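Long-range contact in ABC transporter periplasmic peptide-binding protein (Pseudoalteromonas, PDB 4QFL), which binds dipeptides such as Ala-Phe in the periplasm, presumably delivering them to an ABC transporter for uptake: residues N139-L151 / S445-K457. Numbering follows the deposited sequence.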
ATOM      1  N   ASN A 139     -12.167  -7.246  -8.857  1.00 27.99           N
ATOM      2  CA  ASN A 139     -11.210  -7.366  -7.769  1.00 26.08           C
ATOM      3  C   ASN A 139     -11.165  -6.107  -6.929  1.00 21.28           C
ATOM      4  O   ASN A 139     -11.046  -5.011  -7.465  1.00 21.73           O
ATOM      5  CB  ASN A 139      -9.813  -7.657  -8.310  1.00 30.14           C
ATOM      6  CG  ASN A 139      -9.681  -9.071  -8.853  1.00 39.41           C
ATOM      7  OD1 ASN A 139      -9.128  -9.285  -9.934  1.00 45.78           O
ATOM      8  ND2 ASN A 139     -10.196 -10.045  -8.106  1.00 37.08           N
ATOM      9  N   TYR A 140     -11.251  -6.270  -5.609  1.00 22.40           N
ATOM     10  CA  TYR A 140     -11.053  -5.168  -4.661  1.00 17.17           C
ATOM     11  C   TYR A 140     -10.020  -5.620  -3.638  1.00 19.24           C
ATOM     12  O   TYR A 140     -10.369  -5.997  -2.522  1.00 17.34           O
ATOM     13  CB  TYR A 140     -12.385  -4.804  -3.994  1.00 20.47           C
ATOM     14  CG  TYR A 140     -13.505  -4.621  -5.007  1.00 19.84           C
ATOM     15  CD1 TYR A 140     -13.489  -3.553  -5.898  1.00 20.71           C
ATOM     16  CD2 TYR A 140     -14.558  -5.528  -5.091  1.00 21.49           C
ATOM     17  CE1 TYR A 140     -14.487  -3.381  -6.836  1.00 19.54           C
ATOM     18  CE2 TYR A 140     -15.570  -5.362  -6.033  1.00 19.21           C
ATOM     19  CZ  TYR A 140     -15.527  -4.286  -6.902  1.00 20.71           C
ATOM     20  OH  TYR A 140     -16.517  -4.105  -7.844  1.00 19.29           O
ATOM     21  N   PRO A 141      -8.733  -5.611  -4.036  1.00 19.66           N
ATOM     22  CA  PRO A 141      -7.700  -6.379  -3.328  1.00 16.91           C
ATOM     23  C   PRO A 141      -7.520  -6.035  -1.845  1.00 17.62           C
ATOM     24  O   PRO A 141      -7.446  -6.955  -1.041  1.00 18.01           O
ATOM     25  CB  PRO A 141      -6.425  -6.116  -4.142  1.00 17.98           C
ATOM     26  CG  PRO A 141      -6.723  -4.928  -4.999  1.00 16.47           C
ATOM     27  CD  PRO A 141      -8.199  -4.888  -5.206  1.00 16.50           C
ATOM     28  N   TYR A 142      -7.441  -4.765  -1.467  1.00 18.41           N
ATOM     29  CA  TYR A 142      -7.283  -4.480  -0.045  1.00 17.61           C
ATOM     30  C   TYR A 142      -8.436  -5.117   0.743  1.00 15.40           C
ATOM     31  O   TYR A 142      -8.239  -5.852   1.711  1.00 15.66           O
ATOM     32  CB  TYR A 142      -7.226  -2.975   0.253  1.00 16.34           C
ATOM     33  CG  TYR A 142      -6.973  -2.746   1.724  1.00 15.75           C
ATOM     34  CD1 TYR A 142      -5.704  -2.929   2.252  1.00 15.43           C
ATOM     35  CD2 TYR A 142      -8.006  -2.415   2.592  1.00 14.80           C
ATOM     36  CE1 TYR A 142      -5.462  -2.764   3.586  1.00 18.47           C
ATOM     37  CE2 TYR A 142      -7.771  -2.243   3.937  1.00 16.67           C
ATOM     38  CZ  TYR A 142      -6.497  -2.429   4.430  1.00 17.41           C
ATOM     39  OH  TYR A 142      -6.240  -2.260   5.771  1.00 18.51           O
ATOM     40  N   PHE A 143      -9.643  -4.823   0.298  1.00 16.11           N
ATOM     41  CA  PHE A 143     -10.847  -5.234   0.990  1.00 18.02           C
ATOM     42  C   PHE A 143     -11.053  -6.749   1.015  1.00 16.86           C
ATOM     43  O   PHE A 143     -11.386  -7.319   2.050  1.00 19.14           O
ATOM     44  CB  PHE A 143     -12.033  -4.515   0.374  1.00 15.20           C
ATOM     45  CG  PHE A 143     -11.956  -3.016   0.514  1.00 17.62           C
ATOM     46  CD1 PHE A 143     -12.126  -2.414   1.761  1.00 17.45           C
ATOM     47  CD2 PHE A 143     -11.714  -2.210  -0.588  1.00 16.02           C
ATOM     48  CE1 PHE A 143     -12.066  -1.029   1.899  1.00 17.97           C
ATOM     49  CE2 PHE A 143     -11.658  -0.819  -0.460  1.00 18.76           C
ATOM     50  CZ  PHE A 143     -11.829  -0.230   0.780  1.00 18.05           C
ATOM     51  N   GLN A 144     -10.840  -7.412  -0.109  1.00 17.37           N
ATOM     52  CA  GLN A 144     -10.919  -8.863  -0.119  1.00 17.60           C
ATOM     53  C   GLN A 144      -9.856  -9.479   0.797  1.00 18.35           C
ATOM     54  O   GLN A 144     -10.135 -10.429   1.514  1.00 18.57           O
ATOM     55  CB  GLN A 144     -10.843  -9.397  -1.547  1.00 17.43           C
ATOM     56  CG  GLN A 144     -11.905  -8.751  -2.450  1.00 23.25           C
ATOM     57  CD  GLN A 144     -11.767  -9.086  -3.936  1.00 24.99           C
ATOM     58  OE1 GLN A 144     -10.724  -9.555  -4.399  1.00 31.17           O
ATOM     59  NE2 GLN A 144     -12.835  -8.833  -4.691  1.00 27.11           N
ATOM     60  N   SER A 145      -8.656  -8.909   0.812  1.00 17.35           N
ATOM     61  CA  SER A 145      -7.578  -9.402   1.666  1.00 18.57           C
ATOM     62  C   SER A 145      -7.902  -9.368   3.159  1.00 18.07           C
ATOM     63  O   SER A 145      -7.468 -10.229   3.907  1.00 20.67           O
ATOM     64  CB  SER A 145      -6.286  -8.623   1.414  1.00 16.89           C
ATOM     65  OG  SER A 145      -5.789  -8.881   0.119  1.00 20.08           O
ATOM     66  N   VAL A 146      -8.646  -8.367   3.600  1.00 14.17           N
ATOM     67  CA  VAL A 146      -8.983  -8.279   5.012  1.00 18.27           C
ATOM     68  C   VAL A 146     -10.387  -8.809   5.307  1.00 23.00           C
ATOM     69  O   VAL A 146     -10.874  -8.707   6.438  1.00 23.68           O
ATOM     70  CB  VAL A 146      -8.842  -6.851   5.543  1.00 14.76           C
ATOM     71  CG1 VAL A 146      -7.420  -6.357   5.308  1.00 17.39           C
ATOM     72  CG2 VAL A 146      -9.869  -5.943   4.880  1.00 12.87           C
ATOM     73  N   GLY A 147     -11.040  -9.362   4.287  1.00 20.80           N
ATOM     74  CA  GLY A 147     -12.291 -10.080   4.472  1.00 21.77           C
ATOM     75  C   GLY A 147     -13.545  -9.246   4.665  1.00 26.39           C
ATOM     76  O   GLY A 147     -14.341  -9.515   5.561  1.00 27.95           O
ATOM     77  N   ILE A 148     -13.722  -8.250   3.808  1.00 27.84           N
ATOM     78  CA  ILE A 148     -14.955  -7.479   3.795  1.00 29.75           C
ATOM     79  C   ILE A 148     -16.162  -8.425   3.825  1.00 29.88           C
ATOM     80  O   ILE A 148     -17.058  -8.267   4.649  1.00 31.67           O
ATOM     81  CB  ILE A 148     -15.006  -6.507   2.589  1.00 26.10           C
ATOM     82  CG1 ILE A 148     -15.680  -5.198   2.998  1.00 27.36           C
ATOM     83  CG2 ILE A 148     -15.637  -7.134   1.342  1.00 27.15           C
ATOM     84  CD1 ILE A 148     -14.887  -4.409   4.010  1.00 21.58           C
ATOM     85  N   ASP A 149     -16.150  -9.387   2.901  1.00 25.87           N
ATOM     86  CA  ASP A 149     -17.157 -10.429   2.763  1.00 30.36           C
ATOM     87  C   ASP A 149     -17.768 -10.860   4.072  1.00 30.43           C
ATOM     88  O   ASP A 149     -18.957 -10.680   4.316  1.00 34.53           O
ATOM     89  CB  ASP A 149     -16.505 -11.685   2.163  1.00 31.77           C
ATOM     90  CG  ASP A 149     -17.425 -12.437   1.223  1.00 29.14           C
ATOM     91  OD1 ASP A 149     -18.308 -13.175   1.708  1.00 31.58           O
ATOM     92  OD2 ASP A 149     -17.257 -12.292  -0.001  1.00 27.42           O
ATOM     93  N   GLN A 150     -16.928 -11.440   4.917  1.00 29.03           N
ATOM     94  CA  GLN A 150     -17.372 -11.965   6.195  1.00 29.46           C
ATOM     95  C   GLN A 150     -17.485 -10.846   7.221  1.00 29.46           C
ATOM     96  O   GLN A 150     -17.533 -11.102   8.420  1.00 30.74           O
ATOM     97  CB  GLN A 150     -16.422 -13.056   6.681  1.00 31.75           C
ATOM     98  CG  GLN A 150     -16.141 -14.114   5.629  1.00 27.96           C
ATOM     99  CD  GLN A 150     -14.782 -14.757   5.788  1.00 31.23           C
ATOM    100  OE1 GLN A 150     -13.847 -14.453   5.045  1.00 29.25           O
ATOM    101  NE2 GLN A 150     -14.665 -15.653   6.759  1.00 30.74           N
ATOM    102  N   LEU A 151     -17.537  -9.606   6.749  1.00 30.02           N
ATOM    103  CA  LEU A 151     -17.652  -8.474   7.664  1.00 27.67           C
ATOM    104  C   LEU A 151     -18.926  -7.650   7.537  1.00 22.96           C
ATOM    105  O   LEU A 151     -19.706  -7.573   8.485  1.00 24.13           O
ATOM    106  CB  LEU A 151     -16.447  -7.548   7.566  1.00 25.86           C
ATOM    107  CG  LEU A 151     -16.455  -6.594   8.761  1.00 26.76           C
ATOM    108  CD1 LEU A 151     -16.367  -7.393  10.037  1.00 27.47           C
ATOM    109  CD2 LEU A 151     -15.322  -5.608   8.688  1.00 28.16           C
ATOM    110  N   SER A 445      -3.040  -8.908   8.206  1.00 17.10           N
ATOM    111  CA  SER A 445      -4.191  -9.318   7.419  1.00 18.86           C
ATOM    112  C   SER A 445      -4.065  -9.081   5.899  1.00 18.46           C
ATOM    113  O   SER A 445      -4.434  -9.955   5.119  1.00 20.63           O
ATOM    114  CB  SER A 445      -5.480  -8.737   7.998  1.00 16.23           C
ATOM    115  OG  SER A 445      -5.841  -9.445   9.177  1.00 17.81           O
ATOM    116  N   PRO A 446      -3.527  -7.921   5.463  1.00 17.34           N
ATOM    117  CA  PRO A 446      -3.427  -7.708   4.010  1.00 16.24           C
ATOM    118  C   PRO A 446      -2.250  -8.425   3.358  1.00 19.26           C
ATOM    119  O   PRO A 446      -2.055  -8.284   2.149  1.00 22.51           O
ATOM    120  CB  PRO A 446      -3.200  -6.194   3.875  1.00 16.31           C
ATOM    121  CG  PRO A 446      -3.446  -5.609   5.241  1.00 18.33           C
ATOM    122  CD  PRO A 446      -3.168  -6.715   6.226  1.00 18.65           C
ATOM    123  N   LEU A 447      -1.470  -9.170   4.134  1.00 16.97           N
ATOM    124  CA  LEU A 447      -0.209  -9.695   3.640  1.00 19.08           C
ATOM    125  C   LEU A 447      -0.142 -11.190   3.706  1.00 18.88           C
ATOM    126  O   LEU A 447       0.079 -11.847   2.696  1.00 21.68           O
ATOM    127  CB  LEU A 447       0.938  -9.161   4.485  1.00 20.07           C
ATOM    128  CG  LEU A 447       1.903  -8.196   3.821  1.00 21.18           C
ATOM    129  CD1 LEU A 447       1.134  -7.031   3.232  1.00 22.53           C
ATOM    130  CD2 LEU A 447       2.926  -7.731   4.829  1.00 19.56           C
ATOM    131  N   LEU A 448      -0.304 -11.715   4.919  1.00 18.54           N
ATOM    132  CA  LEU A 448      -0.047 -13.128   5.209  1.00 17.60           C
ATOM    133  C   LEU A 448      -1.268 -14.010   5.530  1.00 18.34           C
ATOM    134  O   LEU A 448      -1.122 -15.212   5.740  1.00 19.68           O
ATOM    135  CB  LEU A 448       0.975 -13.239   6.346  1.00 18.56           C
ATOM    136  CG  LEU A 448       2.411 -12.874   5.975  1.00 18.75           C
ATOM    137  CD1 LEU A 448       3.305 -12.922   7.195  1.00 21.71           C
ATOM    138  CD2 LEU A 448       2.940 -13.793   4.896  1.00 19.55           C
ATOM    139  N   SER A 449      -2.464 -13.436   5.547  1.00 16.99           N
ATOM    140  CA  SER A 449      -3.660 -14.208   5.881  1.00 17.33           C
ATOM    141  C   SER A 449      -4.093 -15.132   4.752  1.00 17.01           C
ATOM    142  O   SER A 449      -3.617 -15.019   3.631  1.00 18.29           O
ATOM    143  CB  SER A 449      -4.816 -13.280   6.250  1.00 18.94           C
ATOM    144  OG  SER A 449      -5.145 -12.454   5.147  1.00 18.16           O
ATOM    145  N   CYS A 450      -4.995 -16.055   5.054  1.00 17.82           N
ATOM    146  CA  CYS A 450      -5.553 -16.915   4.014  1.00 19.24           C
ATOM    147  C   CYS A 450      -6.351 -16.118   2.990  1.00 16.74           C
ATOM    148  O   CYS A 450      -6.198 -16.328   1.793  1.00 17.40           O
ATOM    149  CB  CYS A 450      -6.388 -18.039   4.615  1.00 21.94           C
ATOM    150  SG  CYS A 450      -5.359 -19.342   5.381  1.00 21.56           S
ATOM    151  N   THR A 451      -7.176 -15.191   3.457  1.00 18.67           N
ATOM    152  CA  THR A 451      -7.905 -14.314   2.549  1.00 18.08           C
ATOM    153  C   THR A 451      -6.952 -13.488   1.677  1.00 18.57           C
ATOM    154  O   THR A 451      -7.235 -13.252   0.497  1.00 19.84           O
ATOM    155  CB  THR A 451      -8.893 -13.404   3.284  1.00 16.65           C
ATOM    156  OG1 THR A 451      -8.217 -12.703   4.326  1.00 19.28           O
ATOM    157  CG2 THR A 451      -9.986 -14.220   3.909  1.00 19.88           C
ATOM    158  N   ALA A 452      -5.824 -13.064   2.244  1.00 17.93           N
ATOM    159  CA  ALA A 452      -4.811 -12.351   1.471  1.00 18.58           C
ATOM    160  C   ALA A 452      -4.279 -13.248   0.359  1.00 18.12           C
ATOM    161  O   ALA A 452      -4.119 -12.816  -0.782  1.00 16.24           O
ATOM    162  CB  ALA A 452      -3.667 -11.870   2.375  1.00 17.18           C
ATOM    163  N   THR A 453      -4.025 -14.510   0.701  1.00 18.96           N
ATOM    164  CA  THR A 453      -3.520 -15.483  -0.254  1.00 18.48           C
ATOM    165  C   THR A 453      -4.532 -15.737  -1.359  1.00 18.95           C
ATOM    166  O   THR A 453      -4.166 -15.819  -2.534  1.00 18.60           O
ATOM    167  CB  THR A 453      -3.192 -16.820   0.427  1.00 19.17           C
ATOM    168  OG1 THR A 453      -2.262 -16.600   1.491  1.00 20.74           O
ATOM    169  CG2 THR A 453      -2.576 -17.786  -0.576  1.00 21.37           C
ATOM    170  N   PHE A 454      -5.804 -15.856  -0.985  1.00 19.04           N
ATOM    171  CA  PHE A 454      -6.862 -16.123  -1.963  1.00 19.94           C
ATOM    172  C   PHE A 454      -7.080 -14.940  -2.911  1.00 19.87           C
ATOM    173  O   PHE A 454      -7.603 -15.103  -4.018  1.00 21.68           O
ATOM    174  CB  PHE A 454      -8.172 -16.527  -1.274  1.00 18.10           C
ATOM    175  CG  PHE A 454      -8.036 -17.723  -0.366  1.00 21.20           C
ATOM    176  CD1 PHE A 454      -6.990 -18.621  -0.526  1.00 19.25           C
ATOM    177  CD2 PHE A 454      -8.944 -17.940   0.658  1.00 18.42           C
ATOM    178  CE1 PHE A 454      -6.857 -19.713   0.322  1.00 20.28           C
ATOM    179  CE2 PHE A 454      -8.816 -19.033   1.512  1.00 20.61           C
ATOM    180  CZ  PHE A 454      -7.772 -19.920   1.338  1.00 18.59           C
ATOM    181  N   SER A 455      -6.652 -13.753  -2.487  1.00 23.81           N
ATOM    182  CA  SER A 455      -6.767 -12.552  -3.313  1.00 21.00           C
ATOM    183  C   SER A 455      -5.543 -12.312  -4.188  1.00 20.03           C
ATOM    184  O   SER A 455      -5.491 -11.353  -4.940  1.00 22.86           O
ATOM    185  CB  SER A 455      -7.029 -11.337  -2.433  1.00 21.69           C
ATOM    186  OG  SER A 455      -8.207 -11.538  -1.667  1.00 25.32           O
ATOM    187  N   GLY A 456      -4.559 -13.190  -4.096  1.00 19.01           N
ATOM    188  CA  GLY A 456      -3.361 -13.043  -4.895  1.00 19.95           C
ATOM    189  C   GLY A 456      -2.463 -11.935  -4.386  1.00 20.94           C
ATOM    190  O   GLY A 456      -1.693 -11.357  -5.158  1.00 22.72           O
ATOM    191  N   LYS A 457      -2.540 -11.653  -3.086  1.00 18.53           N
ATOM    192  CA  LYS A 457      -1.777 -10.548  -2.501  1.00 18.96           C
ATOM    193  C   LYS A 457      -0.742 -10.989  -1.464  1.00 18.13           C
ATOM    194  O   LYS A 457      -0.095 -10.163  -0.830  1.00 20.71           O
ATOM    195  CB  LYS A 457      -2.728  -9.506  -1.911  1.00 18.59           C
ATOM    196  CG  LYS A 457      -3.515  -8.737  -2.983  1.00 20.58           C
ATOM    197  CD  LYS A 457      -2.600  -8.281  -4.121  1.00 19.04           C
ATOM    198  CE  LYS A 457      -3.219  -7.173  -4.941  1.00 20.19           C
ATOM    199  NZ  LYS A 457      -2.396  -6.897  -6.144  1.00 23.91           N
TER
HETATM  200  O   HOH W   1      -3.628  -6.774   0.436  1.00 20.06           O
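Pro-141 opens the first turn of helix 141-145, where a residue without an amide N-H costs nothing, and its CB packs tightly on CE of Lys-457, 3.5 Å away, the two side chains running alongside each other. The next residue, Tyr-142, has CG anti to its own nitrogen (chi1 -176°), which carries the ring back beside Pro-446, with CE1 3.9 Å from CG of the proline; the Tyr-142 hydroxyl is hydrogen-bonded to Asn-177 and Asn-442. Lys-457 and Tyr-142 also lie near the dipeptide, their side chains about 4 Å from the bound phenylalanine and about 6 Å from the alanine, respectively. From its side chain Gln-144 brings CB up to OG of Ser-455, whose hydroxyl is spent on Thr-451 O. Ser-145 is small enough to let the backbones close to 4.0 Å between its CA and that of Ala-452, another small residue. Ser-145 OG donates to Pro-141 O and accepts from a water that also donates to Pro-446 O, bridging the segments. Ser-145 O, at the helix end, receives Thr-451 OG1 at 2.6 Å, the donor lying 47° out of the carbonyl plane. Val-146 sets CG1 against Pro-446 CG, while Gly-147 takes the positive phi of a Schellman motif without strain. Threonine suits position 451 by pairing that donor hydroxyl with a methyl, CG2, which Gln-150 OE1 brushes.

Behind Thr-451, Ser-449 N-caps helix 450-454: its OG accepts from Ala-452 N at 3.0 Å and donates in plane to Ser-445 O. An alanine at Ser-449 would remove both bonds, and would probably leave Ala-452 N uncapped and the turn that presents Thr-451 less firmly fixed. Apolar contacts and a bridging water thus surround one direct hydrogen bond, in which a hydroxyl from helix 450-454 satisfies a carbonyl at the end of helix 141-145.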